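Local coordinates for protein aldehyde dehydrogenase (Trypanosoma brucei, PDB 5MYP) that probably oxidises aldehydes to carboxylic acids with NAD+ as the cofactor in the glycosome, at residues A[386-399]-A[411-425]. Numbering follows the deposited sequence.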
loop_
_atom_site.group_PDB
_atom_site.type_symbol
_atom_site.label_atom_id
_atom_site.label_comp_id
_atom_site.label_asym_id
_atom_site.label_seq_id
_atom_site.Cartn_x
_atom_site.Cartn_y
_atom_site.Cartn_z
ATOM N N ILE A 386 19.345 7.172 -17.108
ATOM C CA ILE A 386 18.554 6.942 -15.889
ATOM C C ILE A 386 17.220 6.227 -16.172
ATOM O O ILE A 386 16.882 5.259 -15.484
ATOM C CB ILE A 386 18.327 8.262 -15.105
ATOM C CG1 ILE A 386 19.679 8.834 -14.649
ATOM C CG2 ILE A 386 17.403 8.038 -13.904
ATOM C CD1 ILE A 386 19.610 10.221 -14.038
ATOM N N ASN A 387 16.475 6.696 -17.173
ATOM C CA ASN A 387 15.131 6.156 -17.460
ATOM C C ASN A 387 15.126 4.798 -18.175
ATOM O O ASN A 387 14.083 4.153 -18.234
ATOM C CB ASN A 387 14.273 7.168 -18.235
ATOM C CG ASN A 387 14.058 8.464 -17.467
ATOM O OD1 ASN A 387 14.352 8.555 -16.276
ATOM N ND2 ASN A 387 13.537 9.470 -18.148
ATOM N N SER A 388 16.271 4.360 -18.702
ATOM C CA SER A 388 16.400 2.995 -19.236
ATOM C C SER A 388 16.670 1.946 -18.150
ATOM O O SER A 388 16.682 0.754 -18.442
ATOM C CB SER A 388 17.507 2.930 -20.288
ATOM O OG SER A 388 18.782 3.174 -19.710
ATOM N N ARG A 389 16.906 2.388 -16.915
ATOM C CA ARG A 389 17.196 1.492 -15.797
ATOM C C ARG A 389 16.051 1.518 -14.793
ATOM O O ARG A 389 15.161 2.362 -14.879
ATOM C CB ARG A 389 18.521 1.897 -15.149
ATOM C CG ARG A 389 19.706 1.623 -16.062
ATOM C CD ARG A 389 21.024 2.163 -15.527
ATOM N NE ARG A 389 22.141 1.640 -16.318
ATOM C CZ ARG A 389 22.520 2.087 -17.521
ATOM N NH1 ARG A 389 21.899 3.109 -18.124
ATOM N NH2 ARG A 389 23.549 1.501 -18.132
ATOM N N GLU A 390 16.078 0.587 -13.843
ATOM C CA GLU A 390 14.999 0.457 -12.861
ATOM C C GLU A 390 14.966 1.680 -11.945
ATOM O O GLU A 390 15.982 2.349 -11.754
ATOM C CB GLU A 390 15.151 -0.825 -12.037
ATOM C CG GLU A 390 15.056 -2.123 -12.839
ATOM C CD GLU A 390 13.682 -2.388 -13.445
ATOM O OE1 GLU A 390 12.682 -1.749 -13.049
ATOM O OE2 GLU A 390 13.598 -3.272 -14.320
ATOM N N LYS A 391 13.785 1.971 -11.405
ATOM C CA LYS A 391 13.587 3.143 -10.559
ATOM C C LYS A 391 14.386 2.935 -9.270
ATOM O O LYS A 391 14.127 1.976 -8.547
ATOM C CB LYS A 391 12.104 3.342 -10.242
ATOM C CG LYS A 391 11.241 3.647 -11.454
ATOM C CD LYS A 391 9.777 3.761 -11.076
ATOM C CE LYS A 391 8.903 4.076 -12.280
ATOM N NZ LYS A 391 7.465 4.092 -11.895
ATOM N N PRO A 392 15.388 3.796 -9.008
ATOM C CA PRO A 392 16.245 3.593 -7.846
ATOM C C PRO A 392 15.638 4.173 -6.579
ATOM O O PRO A 392 14.731 5.004 -6.646
ATOM C CB PRO A 392 17.508 4.363 -8.223
ATOM C CG PRO A 392 16.999 5.505 -9.031
ATOM C CD PRO A 392 15.768 5.016 -9.743
ATOM N N LEU A 393 16.158 3.745 -5.435
ATOM C CA LEU A 393 15.683 4.225 -4.141
ATOM C C LEU A 393 15.996 5.710 -3.928
ATOM O O LEU A 393 15.221 6.423 -3.293
ATOM C CB LEU A 393 16.292 3.391 -3.012
ATOM C CG LEU A 393 15.742 3.586 -1.598
ATOM C CD1 LEU A 393 14.231 3.391 -1.554
ATOM C CD2 LEU A 393 16.427 2.628 -0.638
ATOM N N ALA A 394 17.128 6.170 -4.454
ATOM C CA ALA A 394 17.517 7.576 -4.358
ATOM C C ALA A 394 18.027 8.088 -5.699
ATOM O O ALA A 394 18.498 7.318 -6.531
ATOM C CB ALA A 394 18.578 7.753 -3.282
ATOM N N LEU A 395 17.893 9.391 -5.906
ATOM C CA LEU A 395 18.481 10.083 -7.047
ATOM C C LEU A 395 19.091 11.370 -6.518
ATOM O O LEU A 395 18.448 12.100 -5.763
ATOM C CB LEU A 395 17.417 10.377 -8.108
ATOM C CG LEU A 395 17.862 11.124 -9.376
ATOM C CD1 LEU A 395 17.080 10.653 -10.594
ATOM C CD2 LEU A 395 17.739 12.633 -9.230
ATOM N N TYR A 396 20.323 11.650 -6.923
ATOM C CA TYR A 396 21.077 12.782 -6.405
ATOM C C TYR A 396 21.449 13.726 -7.541
ATOM O O TYR A 396 21.886 13.277 -8.599
ATOM C CB TYR A 396 22.329 12.275 -5.690
ATOM C CG TYR A 396 22.035 11.285 -4.582
ATOM C CD1 TYR A 396 21.173 11.623 -3.545
ATOM C CD2 TYR A 396 22.622 10.016 -4.563
ATOM C CE1 TYR A 396 20.890 10.729 -2.523
ATOM C CE2 TYR A 396 22.352 9.117 -3.541
ATOM C CZ TYR A 396 21.484 9.481 -2.523
ATOM O OH TYR A 396 21.217 8.613 -1.489
ATOM N N VAL A 397 21.260 15.028 -7.323
ATOM C CA VAL A 397 21.578 16.054 -8.319
ATOM C C VAL A 397 22.419 17.142 -7.664
ATOM O O VAL A 397 21.977 17.768 -6.704
ATOM C CB VAL A 397 20.303 16.701 -8.915
ATOM C CG1 VAL A 397 20.666 17.711 -10.006
ATOM C CG2 VAL A 397 19.366 15.629 -9.454
ATOM N N PHE A 398 23.629 17.353 -8.175
ATOM C CA PHE A 398 24.476 18.459 -7.739
ATOM C C PHE A 398 24.401 19.562 -8.786
ATOM O O PHE A 398 24.807 19.360 -9.932
ATOM C CB PHE A 398 25.917 17.997 -7.516
ATOM C CG PHE A 398 26.096 17.176 -6.273
ATOM C CD1 PHE A 398 25.832 15.812 -6.284
ATOM C CD2 PHE A 398 26.526 17.763 -5.087
ATOM C CE1 PHE A 398 25.992 15.047 -5.135
ATOM C CE2 PHE A 398 26.688 17.006 -3.936
ATOM C CZ PHE A 398 26.421 15.643 -3.960
ATOM N N SER A 399 23.852 20.712 -8.392
ATOM C CA SER A 399 23.634 21.840 -9.297
ATOM C C SER A 399 23.265 23.110 -8.520
ATOM O O SER A 399 22.658 23.037 -7.446
ATOM C CB SER A 399 22.527 21.508 -10.309
ATOM O OG SER A 399 22.185 22.628 -11.111
ATOM N N ARG A 411 11.429 14.714 -14.854
ATOM C CA ARG A 411 11.581 13.706 -15.917
ATOM C C ARG A 411 12.171 12.363 -15.450
ATOM O O ARG A 411 12.432 11.487 -16.282
ATOM C CB ARG A 411 12.444 14.286 -17.047
ATOM C CG ARG A 411 11.847 15.499 -17.742
ATOM C CD ARG A 411 10.725 15.113 -18.684
ATOM N NE ARG A 411 10.039 16.283 -19.240
ATOM C CZ ARG A 411 9.053 16.237 -20.140
ATOM N NH1 ARG A 411 8.612 15.073 -20.614
ATOM N NH2 ARG A 411 8.501 17.368 -20.573
ATOM N N THR A 412 12.373 12.199 -14.141
ATOM C CA THR A 412 12.849 10.937 -13.561
ATOM C C THR A 412 11.929 10.466 -12.441
ATOM O O THR A 412 11.160 11.254 -11.882
ATOM C CB THR A 412 14.266 11.085 -12.976
ATOM O OG1 THR A 412 14.275 12.110 -11.971
ATOM C CG2 THR A 412 15.271 11.426 -14.069
ATOM N N SER A 413 12.026 9.178 -12.118
ATOM C CA SER A 413 11.317 8.591 -10.983
ATOM C C SER A 413 12.298 7.856 -10.071
ATOM O O SER A 413 13.153 7.104 -10.538
ATOM C CB SER A 413 10.223 7.645 -11.459
ATOM O OG SER A 413 9.541 7.085 -10.354
ATOM N N SER A 414 12.166 8.093 -8.769
ATOM C CA SER A 414 13.035 7.487 -7.768
ATOM C C SER A 414 12.326 7.510 -6.426
ATOM O O SER A 414 11.344 8.224 -6.268
ATOM C CB SER A 414 14.353 8.248 -7.669
ATOM O OG SER A 414 14.124 9.619 -7.374
ATOM N N GLY A 415 12.823 6.731 -5.471
ATOM C CA GLY A 415 12.269 6.719 -4.118
ATOM C C GLY A 415 12.392 8.064 -3.411
ATOM O O GLY A 415 11.559 8.405 -2.583
ATOM N N ALA A 416 13.444 8.812 -3.737
ATOM C CA ALA A 416 13.627 10.175 -3.247
ATOM C C ALA A 416 14.596 10.936 -4.144
ATOM O O ALA A 416 15.305 10.335 -4.953
ATOM C CB ALA A 416 14.152 10.157 -1.818
ATOM N N VAL A 417 14.603 12.259 -3.994
ATOM C CA VAL A 417 15.595 13.131 -4.619
ATOM C C VAL A 417 16.251 13.974 -3.530
ATOM O O VAL A 417 15.552 14.554 -2.693
ATOM C CB VAL A 417 14.967 14.069 -5.673
ATOM C CG1 VAL A 417 16.011 15.015 -6.270
ATOM C CG2 VAL A 417 14.288 13.256 -6.761
ATOM N N VAL A 418 17.583 14.022 -3.535
ATOM C CA VAL A 418 18.329 14.984 -2.730
ATOM C C VAL A 418 19.129 15.869 -3.679
ATOM O O VAL A 418 19.801 15.359 -4.581
ATOM C CB VAL A 418 19.279 14.321 -1.707
ATOM C CG1 VAL A 418 19.849 15.368 -0.750
ATOM C CG2 VAL A 418 18.560 13.233 -0.925
ATOM N N VAL A 419 19.042 17.186 -3.488
ATOM C CA VAL A 419 19.829 18.138 -4.270
ATOM C C VAL A 419 21.038 18.581 -3.441
ATOM O O VAL A 419 20.888 19.025 -2.294
ATOM C CB VAL A 419 18.994 19.357 -4.727
ATOM C CG1 VAL A 419 19.849 20.349 -5.516
ATOM C CG2 VAL A 419 17.799 18.898 -5.556
ATOM N N ASN A 420 22.224 18.426 -4.031
ATOM C CA ASN A 420 23.516 18.826 -3.443
ATOM C C ASN A 420 23.970 18.022 -2.224
ATOM O O ASN A 420 24.784 18.494 -1.436
ATOM C CB ASN A 420 23.562 20.342 -3.160
ATOM C CG ASN A 420 23.396 21.174 -4.415
ATOM O OD1 ASN A 420 23.857 20.793 -5.488
ATOM N ND2 ASN A 420 22.749 22.322 -4.287
ATOM N N ASP A 421 23.478 16.794 -2.085
ATOM C CA ASP A 421 23.991 15.870 -1.072
ATOM C C ASP A 421 23.562 14.444 -1.407
ATOM O O ASP A 421 22.817 14.223 -2.363
ATOM C CB ASP A 421 23.499 16.268 0.336
ATOM C CG ASP A 421 24.557 16.061 1.418
ATOM O OD1 ASP A 421 25.332 15.081 1.341
ATOM O OD2 ASP A 421 24.616 16.880 2.358
ATOM N N VAL A 422 24.055 13.490 -0.622
ATOM C CA VAL A 422 23.690 12.076 -0.755
ATOM C C VAL A 422 23.376 11.491 0.625
ATOM O O VAL A 422 23.885 11.986 1.633
ATOM C CB VAL A 422 24.808 11.253 -1.447
ATOM C CG1 VAL A 422 25.153 11.846 -2.811
ATOM C CG2 VAL A 422 26.064 11.159 -0.583
ATOM N N VAL A 423 22.496 10.488 0.672
ATOM C CA VAL A 423 22.263 9.630 1.857
ATOM C C VAL A 423 21.518 10.299 3.033
ATOM O O VAL A 423 20.659 9.665 3.649
ATOM C CB VAL A 423 23.574 8.941 2.340
ATOM C CG1 VAL A 423 23.330 8.044 3.548
ATOM C CG2 VAL A 423 24.192 8.133 1.205
ATOM N N VAL A 424 21.823 11.565 3.319
ATOM C CA VAL A 424 21.352 12.248 4.547
ATOM C C VAL A 424 19.829 12.362 4.715
ATOM O O VAL A 424 19.338 12.502 5.844
ATOM C CB VAL A 424 21.982 13.658 4.713
ATOM C CG1 VAL A 424 23.490 13.549 4.915
ATOM C CG2 VAL A 424 21.638 14.589 3.547
ATOM N N HIS A 425 19.093 12.314 3.604
ATOM C CA HIS A 425 17.620 12.316 3.636
ATOM C C HIS A 425 17.003 11.160 4.429
ATOM O O HIS A 425 15.897 11.302 4.940
ATOM C CB HIS A 425 17.038 12.331 2.211
ATOM C CG HIS A 425 17.229 11.049 1.457
ATOM N ND1 HIS A 425 18.469 10.589 1.073
ATOM C CD2 HIS A 425 16.334 10.140 1.003
ATOM C CE1 HIS A 425 18.331 9.446 0.423
ATOM N NE2 HIS A 425 17.045 9.149 0.373
HETATM O O HOH W 1 13.415 7.383 -14.077
HETATM O O HOH W 2 6.699 6.416 -10.372
HETATM O O HOH W 3 15.508 7.055 -0.570
#
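Leu395, Tyr396 and Val397 pair in parallel register with Val417, Val418 and Val419, the strand axes 4.9 Å apart and inclined by 18°. Strands 395-398 and 417-419 are consecutive strands of a beta-alpha-beta unit joined through helix 402-411. Leu395 O accepts from Val418 N, Val418 O from Val397 N, and Val397 O from Asn420 N. Before the strands, Gly415 N donates to Pro392 O (2.8 Å), and Ala416 O takes Leu395 N and Ser414 OG from opposite faces of its carbonyl plane. Just past them, the Asn420 side-chain amide grips both backbone polar atoms of Ser399: OD1 accepts from Ser399 N (2.9 Å), in the carbonyl plane, while ND2 donates to Ser399 O (3.2 Å) from a position tilted out of that carbonyl's plane.

Tyr396 carries much of the side-chain packing. With CG beside its backbone N (chi1 -56°), the ring lies under Val422 CG1, which makes a CH-pi contact 3.8 Å from the centroid, and meets Val418 CB edge-on. Its hydroxyl receives a weak bond from Val423 N (3.1 Å) and is also hydrogen-bonded to Ile260 O, next to the predicted catalytic Cys259. At the other end, Leu395 CD1 packs crosswise on Thr412, and Asn387 ND2 donates to Arg411 O (3.0 Å), almost straight on to the carbonyl. A water joins Lys391 NZ, whose stronger partner is Leu118 of the second subunit, to Ser413 OG, which also bonds Glu116 of that subunit.

Strand 417-419 pairs further with a strand of that subunit, continuing the sheet across the dimer interface. Backbone bonds along the strands, with side-chain amide bonds at both ends and apolar packing by Leu395 and Tyr396, thus tie this interface strand to a neighbour whose preceding loop places Leu393 beside the predicted active-site residues Cys259 and Glu223.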